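Local coordinates for putative uncharacterized protein (Wolbachia pipientis, PDB 3F4S) that probably oxidises thiols of exported proteins as a DsbA-like disulfide oxidoreductase of thioredoxin fold, at residues P83-C97 with C146-K160. The protein carries 1 engineered substitution. Numbering follows the deposited sequence.
Sequences PLDYRGLKAAMLSHC and CINDKKIMDKIVNDK
M93 reaches from helix 86-94 as a knob into the hole formed by I147, I152, M153 and I156. Its chain runs out straight and then bends at the sulfur (chi3 62°), which carries M93 CE to the turn between helices 140-147 and 150-167, 3.2 Å from I147 O and 3.4 Å from D149 O. An unbranched, flexible thioether suits this slot: the M93 and M153 side chains run side by side, M93 SD against M153 CB, while M93 CG meets I156 CD1. I156 works with both branches, sending CD1 against A92, whose small CB lets it come close to the helix backbone, and setting CG2 against P83 CG and L89 CD1. Further along the 83-97 segment, I152 CG2 sits over the centre of the H96 ring, a CH-pi contact 3.6 Å from the centroid. One residue on, the C97 SG to C146 SG disulfide (chi3 100°) ties the segments covalently, and a water joins M93 O to C146 O.

Two lysines finish the seam, their long chains crossing apolar ground before the ammonium meets a carbonyl. K90, bent at chi2 (-76°), packs CD on I147 CG1 and gives NZ to I147 O (2.7 Å) and a water; extended K160 gives NZ to P83 O (2.7 Å). Apolar contacts fill the crossing, the disulfide, distinct from C51-C54, fixes one end and lysines cap backbone oxygens, consistent with a firmly held helical part.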
loop_
_atom_site.group_PDB
_atom_site.type_symbol
_atom_site.label_atom_id
_atom_site.label_comp_id
_atom_site.label_asym_id
_atom_site.label_seq_id
_atom_site.Cartn_x
_atom_site.Cartn_y
_atom_site.Cartn_z
ATOM N N PRO A 83 2.337 -6.479 -7.418
ATOM C CA PRO A 83 2.456 -6.135 -8.839
ATOM C C PRO A 83 1.969 -7.251 -9.746
ATOM O O PRO A 83 2.032 -8.430 -9.384
ATOM C CB PRO A 83 3.958 -5.882 -9.015
ATOM C CG PRO A 83 4.458 -5.600 -7.622
ATOM C CD PRO A 83 3.648 -6.505 -6.751
ATOM N N LEU A 84 1.456 -6.852 -10.906
ATOM C CA LEU A 84 0.824 -7.786 -11.832
ATOM C C LEU A 84 1.430 -7.742 -13.228
ATOM O O LEU A 84 1.010 -8.490 -14.118
ATOM C CB LEU A 84 -0.678 -7.506 -11.919
ATOM C CG LEU A 84 -1.436 -7.753 -10.616
ATOM C CD1 LEU A 84 -2.867 -7.299 -10.762
ATOM C CD2 LEU A 84 -1.374 -9.227 -10.222
ATOM N N ASP A 85 2.408 -6.866 -13.422
ATOM C CA ASP A 85 3.001 -6.701 -14.742
ATOM C C ASP A 85 4.401 -6.114 -14.624
ATOM O O ASP A 85 4.875 -5.815 -13.515
ATOM C CB ASP A 85 2.108 -5.809 -15.605
ATOM C CG ASP A 85 1.765 -4.510 -14.912
ATOM O OD1 ASP A 85 2.679 -3.873 -14.392
ATOM O OD2 ASP A 85 0.588 -4.122 -14.873
ATOM N N TYR A 86 5.059 -5.938 -15.765
ATOM C CA TYR A 86 6.444 -5.483 -15.777
ATOM C C TYR A 86 6.592 -4.081 -15.176
ATOM O O TYR A 86 7.427 -3.866 -14.281
ATOM C CB TYR A 86 7.010 -5.542 -17.196
ATOM C CG TYR A 86 8.431 -5.065 -17.317
ATOM C CD1 TYR A 86 9.508 -5.940 -17.133
ATOM C CD2 TYR A 86 8.706 -3.742 -17.631
ATOM C CE1 TYR A 86 10.830 -5.498 -17.266
ATOM C CE2 TYR A 86 10.017 -3.284 -17.760
ATOM C CZ TYR A 86 11.071 -4.160 -17.574
ATOM O OH TYR A 86 12.355 -3.688 -17.714
ATOM N N ARG A 87 5.785 -3.140 -15.667
ATOM C CA ARG A 87 5.811 -1.751 -15.200
ATOM C C ARG A 87 5.605 -1.678 -13.700
ATOM O O ARG A 87 6.322 -0.958 -12.990
ATOM C CB ARG A 87 4.693 -0.931 -15.860
ATOM C CG ARG A 87 4.492 -1.193 -17.323
ATOM C CD ARG A 87 3.412 -0.309 -17.931
ATOM N NE ARG A 87 2.082 -0.461 -17.338
ATOM C CZ ARG A 87 1.327 -1.552 -17.432
ATOM N NH1 ARG A 87 1.776 -2.630 -18.062
ATOM N NH2 ARG A 87 0.125 -1.574 -16.875
ATOM N N GLY A 88 4.600 -2.411 -13.230
ATOM C CA GLY A 88 4.205 -2.367 -11.837
ATOM C C GLY A 88 5.249 -2.965 -10.925
ATOM O O GLY A 88 5.474 -2.476 -9.817
ATOM N N LEU A 89 5.883 -4.038 -11.384
ATOM C CA LEU A 89 6.919 -4.669 -10.588
ATOM C C LEU A 89 8.153 -3.765 -10.531
ATOM O O LEU A 89 8.752 -3.584 -9.470
ATOM C CB LEU A 89 7.260 -6.056 -11.139
ATOM C CG LEU A 89 8.369 -6.823 -10.419
ATOM C CD1 LEU A 89 8.164 -6.842 -8.911
ATOM C CD2 LEU A 89 8.435 -8.229 -10.973
ATOM N N LYS A 90 8.524 -3.187 -11.668
ATOM C CA LYS A 90 9.645 -2.245 -11.695
ATOM C C LYS A 90 9.346 -1.014 -10.830
ATOM O O LYS A 90 10.230 -0.508 -10.131
ATOM C CB LYS A 90 9.985 -1.838 -13.135
ATOM C CG LYS A 90 10.654 -2.945 -13.944
ATOM C CD LYS A 90 12.105 -3.117 -13.539
ATOM C CE LYS A 90 12.686 -4.402 -14.106
ATOM N NZ LYS A 90 14.176 -4.477 -13.969
ATOM N N ALA A 91 8.102 -0.540 -10.874
ATOM C CA ALA A 91 7.703 0.600 -10.047
ATOM C C ALA A 91 7.827 0.229 -8.563
ATOM O O ALA A 91 8.354 1.012 -7.758
ATOM C CB ALA A 91 6.278 1.035 -10.374
ATOM N N ALA A 92 7.356 -0.965 -8.205
ATOM C CA ALA A 92 7.451 -1.421 -6.822
ATOM C C ALA A 92 8.912 -1.500 -6.373
ATOM O O ALA A 92 9.248 -1.128 -5.248
ATOM C CB ALA A 92 6.761 -2.777 -6.654
ATOM N N MET A 93 9.781 -1.994 -7.248
ATOM C CA MET A 93 11.211 -2.031 -6.942
ATOM C C MET A 93 11.756 -0.620 -6.726
ATOM O O MET A 93 12.510 -0.373 -5.781
ATOM C CB MET A 93 11.972 -2.740 -8.070
ATOM C CG MET A 93 11.657 -4.246 -8.161
ATOM S SD MET A 93 12.278 -5.015 -9.665
ATOM C CE MET A 93 14.046 -4.755 -9.487
ATOM N N LEU A 94 11.373 0.304 -7.601
ATOM C CA LEU A 94 11.862 1.675 -7.505
ATOM C C LEU A 94 11.443 2.345 -6.194
ATOM O O LEU A 94 12.171 3.182 -5.666
ATOM C CB LEU A 94 11.414 2.504 -8.709
ATOM C CG LEU A 94 11.976 3.921 -8.830
ATOM C CD1 LEU A 94 13.504 3.918 -8.721
ATOM C CD2 LEU A 94 11.514 4.567 -10.127
ATOM N N SER A 95 10.280 1.969 -5.664
ATOM C CA SER A 95 9.796 2.570 -4.420
ATOM C C SER A 95 10.791 2.378 -3.278
ATOM O O SER A 95 10.804 3.150 -2.322
ATOM C CB SER A 95 8.420 2.018 -4.032
ATOM O OG SER A 95 8.531 0.712 -3.491
ATOM N N HIS A 96 11.635 1.357 -3.385
ATOM C CA HIS A 96 12.623 1.097 -2.344
ATOM C C HIS A 96 13.793 2.074 -2.357
ATOM O O HIS A 96 14.630 2.057 -1.452
ATOM C CB HIS A 96 13.107 -0.347 -2.442
ATOM C CG HIS A 96 12.094 -1.339 -1.971
ATOM N ND1 HIS A 96 12.250 -2.069 -0.811
ATOM C CD2 HIS A 96 10.893 -1.698 -2.485
ATOM C CE1 HIS A 96 11.197 -2.848 -0.643
ATOM N NE2 HIS A 96 10.356 -2.637 -1.641
ATOM N N CYS A 97 13.852 2.923 -3.379
ATOM C CA CYS A 97 14.806 4.038 -3.404
ATOM C C CYS A 97 14.353 5.190 -2.495
ATOM O O CYS A 97 15.062 6.180 -2.343
ATOM C CB CYS A 97 14.987 4.566 -4.837
ATOM S SG CYS A 97 16.529 4.108 -5.681
ATOM N N CYS A 146 18.209 0.716 -8.135
ATOM C CA CYS A 146 16.930 0.292 -7.584
ATOM C C CYS A 146 16.102 -0.535 -8.565
ATOM O O CYS A 146 15.505 -1.538 -8.179
ATOM C CB CYS A 146 16.126 1.487 -7.074
ATOM S SG CYS A 146 16.712 2.097 -5.477
ATOM N N ILE A 147 16.039 -0.116 -9.824
ATOM C CA ILE A 147 15.195 -0.780 -10.809
ATOM C C ILE A 147 15.751 -2.144 -11.236
ATOM O O ILE A 147 15.062 -2.939 -11.878
ATOM C CB ILE A 147 14.979 0.136 -12.028
ATOM C CG1 ILE A 147 13.540 0.014 -12.527
ATOM C CG2 ILE A 147 16.009 -0.143 -13.114
ATOM C CD1 ILE A 147 12.934 1.319 -12.918
ATOM N N ASN A 148 17.003 -2.404 -10.878
ATOM C CA ASN A 148 17.630 -3.676 -11.219
ATOM C C ASN A 148 17.980 -4.546 -10.011
ATOM O O ASN A 148 18.669 -5.558 -10.145
ATOM C CB ASN A 148 18.867 -3.436 -12.081
ATOM C CG ASN A 148 18.516 -2.898 -13.448
ATOM O OD1 ASN A 148 17.835 -3.564 -14.229
ATOM N ND2 ASN A 148 18.974 -1.688 -13.749
ATOM N N ASP A 149 17.501 -4.157 -8.835
ATOM C CA ASP A 149 17.888 -4.828 -7.602
ATOM C C ASP A 149 17.157 -6.165 -7.448
ATOM O O ASP A 149 15.979 -6.208 -7.075
ATOM C CB ASP A 149 17.636 -3.916 -6.396
ATOM C CG ASP A 149 18.273 -4.441 -5.119
ATOM O OD1 ASP A 149 18.360 -5.678 -4.951
ATOM O OD2 ASP A 149 18.690 -3.613 -4.282
ATOM N N LYS A 150 17.861 -7.249 -7.753
ATOM C CA LYS A 150 17.278 -8.587 -7.713
ATOM C C LYS A 150 16.783 -8.954 -6.313
ATOM O O LYS A 150 15.775 -9.637 -6.169
ATOM C CB LYS A 150 18.289 -9.633 -8.205
ATOM N N LYS A 151 17.497 -8.505 -5.285
ATOM C CA LYS A 151 17.103 -8.811 -3.910
ATOM C C LYS A 151 15.753 -8.182 -3.559
ATOM O O LYS A 151 14.923 -8.792 -2.887
ATOM C CB LYS A 151 18.181 -8.365 -2.915
ATOM C CG LYS A 151 19.457 -9.192 -2.960
ATOM N N ILE A 152 15.541 -6.952 -4.005
ATOM C CA ILE A 152 14.263 -6.288 -3.782
ATOM C C ILE A 152 13.156 -6.928 -4.619
ATOM O O ILE A 152 12.039 -7.135 -4.137
ATOM C CB ILE A 152 14.367 -4.778 -4.061
ATOM C CG1 ILE A 152 15.306 -4.131 -3.040
ATOM C CG2 ILE A 152 13.004 -4.122 -4.006
ATOM C CD1 ILE A 152 14.900 -4.409 -1.604
ATOM N N MET A 153 13.461 -7.255 -5.872
ATOM C CA MET A 153 12.483 -7.945 -6.700
ATOM C C MET A 153 12.001 -9.229 -6.020
ATOM O O MET A 153 10.795 -9.493 -5.945
ATOM C CB MET A 153 13.049 -8.263 -8.088
ATOM C CG MET A 153 12.045 -8.979 -8.972
ATOM S SD MET A 153 12.697 -9.509 -10.564
ATOM C CE MET A 153 14.089 -10.522 -10.085
ATOM N N ASP A 154 12.953 -10.025 -5.538
ATOM C CA ASP A 154 12.655 -11.285 -4.863
ATOM C C ASP A 154 11.749 -11.063 -3.660
ATOM O O ASP A 154 10.792 -11.804 -3.447
ATOM C CB ASP A 154 13.943 -11.953 -4.378
ATOM C CG ASP A 154 14.758 -12.561 -5.504
ATOM O OD1 ASP A 154 14.245 -12.676 -6.639
ATOM O OD2 ASP A 154 15.925 -12.919 -5.245
ATOM N N LYS A 155 12.060 -10.047 -2.864
ATOM C CA LYS A 155 11.267 -9.759 -1.679
ATOM C C LYS A 155 9.841 -9.394 -2.081
ATOM O O LYS A 155 8.876 -9.877 -1.491
ATOM C CB LYS A 155 11.906 -8.632 -0.859
ATOM C CG LYS A 155 11.061 -8.143 0.301
ATOM N N ILE A 156 9.707 -8.554 -3.102
ATOM C CA ILE A 156 8.382 -8.142 -3.555
ATOM C C ILE A 156 7.547 -9.325 -4.044
ATOM O O ILE A 156 6.390 -9.486 -3.644
ATOM C CB ILE A 156 8.468 -7.074 -4.657
ATOM C CG1 ILE A 156 8.986 -5.758 -4.060
ATOM C CG2 ILE A 156 7.098 -6.856 -5.289
ATOM C CD1 ILE A 156 9.574 -4.790 -5.071
ATOM N N VAL A 157 8.122 -10.155 -4.911
ATOM C CA VAL A 157 7.349 -11.277 -5.452
ATOM C C VAL A 157 7.056 -12.345 -4.398
ATOM O O VAL A 157 6.029 -13.014 -4.460
ATOM C CB VAL A 157 7.966 -11.911 -6.732
ATOM C CG1 VAL A 157 8.045 -10.873 -7.853
ATOM C CG2 VAL A 157 9.331 -12.532 -6.445
ATOM N N ASN A 158 7.941 -12.499 -3.421
ATOM C CA ASN A 158 7.679 -13.454 -2.359
ATOM C C ASN A 158 6.621 -12.940 -1.380
ATOM O O ASN A 158 5.765 -13.697 -0.943
ATOM C CB ASN A 158 8.972 -13.883 -1.674
ATOM C CG ASN A 158 9.723 -14.930 -2.490
ATOM O OD1 ASN A 158 10.639 -14.612 -3.251
ATOM N ND2 ASN A 158 9.297 -16.176 -2.375
ATOM N N ASP A 159 6.658 -11.650 -1.065
ATOM C CA ASP A 159 5.599 -11.065 -0.242
ATOM C C ASP A 159 4.246 -11.224 -0.938
ATOM O O ASP A 159 3.240 -11.507 -0.296
ATOM C CB ASP A 159 5.865 -9.588 0.055
ATOM C CG ASP A 159 6.996 -9.379 1.045
ATOM O OD1 ASP A 159 7.439 -10.366 1.678
ATOM O OD2 ASP A 159 7.447 -8.216 1.178
ATOM N N LYS A 160 4.230 -11.037 -2.254
ATOM C CA LYS A 160 3.012 -11.226 -3.037
ATOM C C LYS A 160 2.522 -12.679 -2.997
ATOM O O LYS A 160 1.343 -12.926 -2.748
ATOM C CB LYS A 160 3.225 -10.771 -4.486
ATOM C CG LYS A 160 2.097 -11.135 -5.450
ATOM C CD LYS A 160 2.448 -10.751 -6.890
ATOM C CE LYS A 160 1.556 -11.470 -7.909
ATOM N NZ LYS A 160 1.904 -11.175 -9.335
HETATM O O HOH W 1 15.218 -2.751 -16.183
HETATM O O HOH W 2 14.930 -1.689 -5.660
#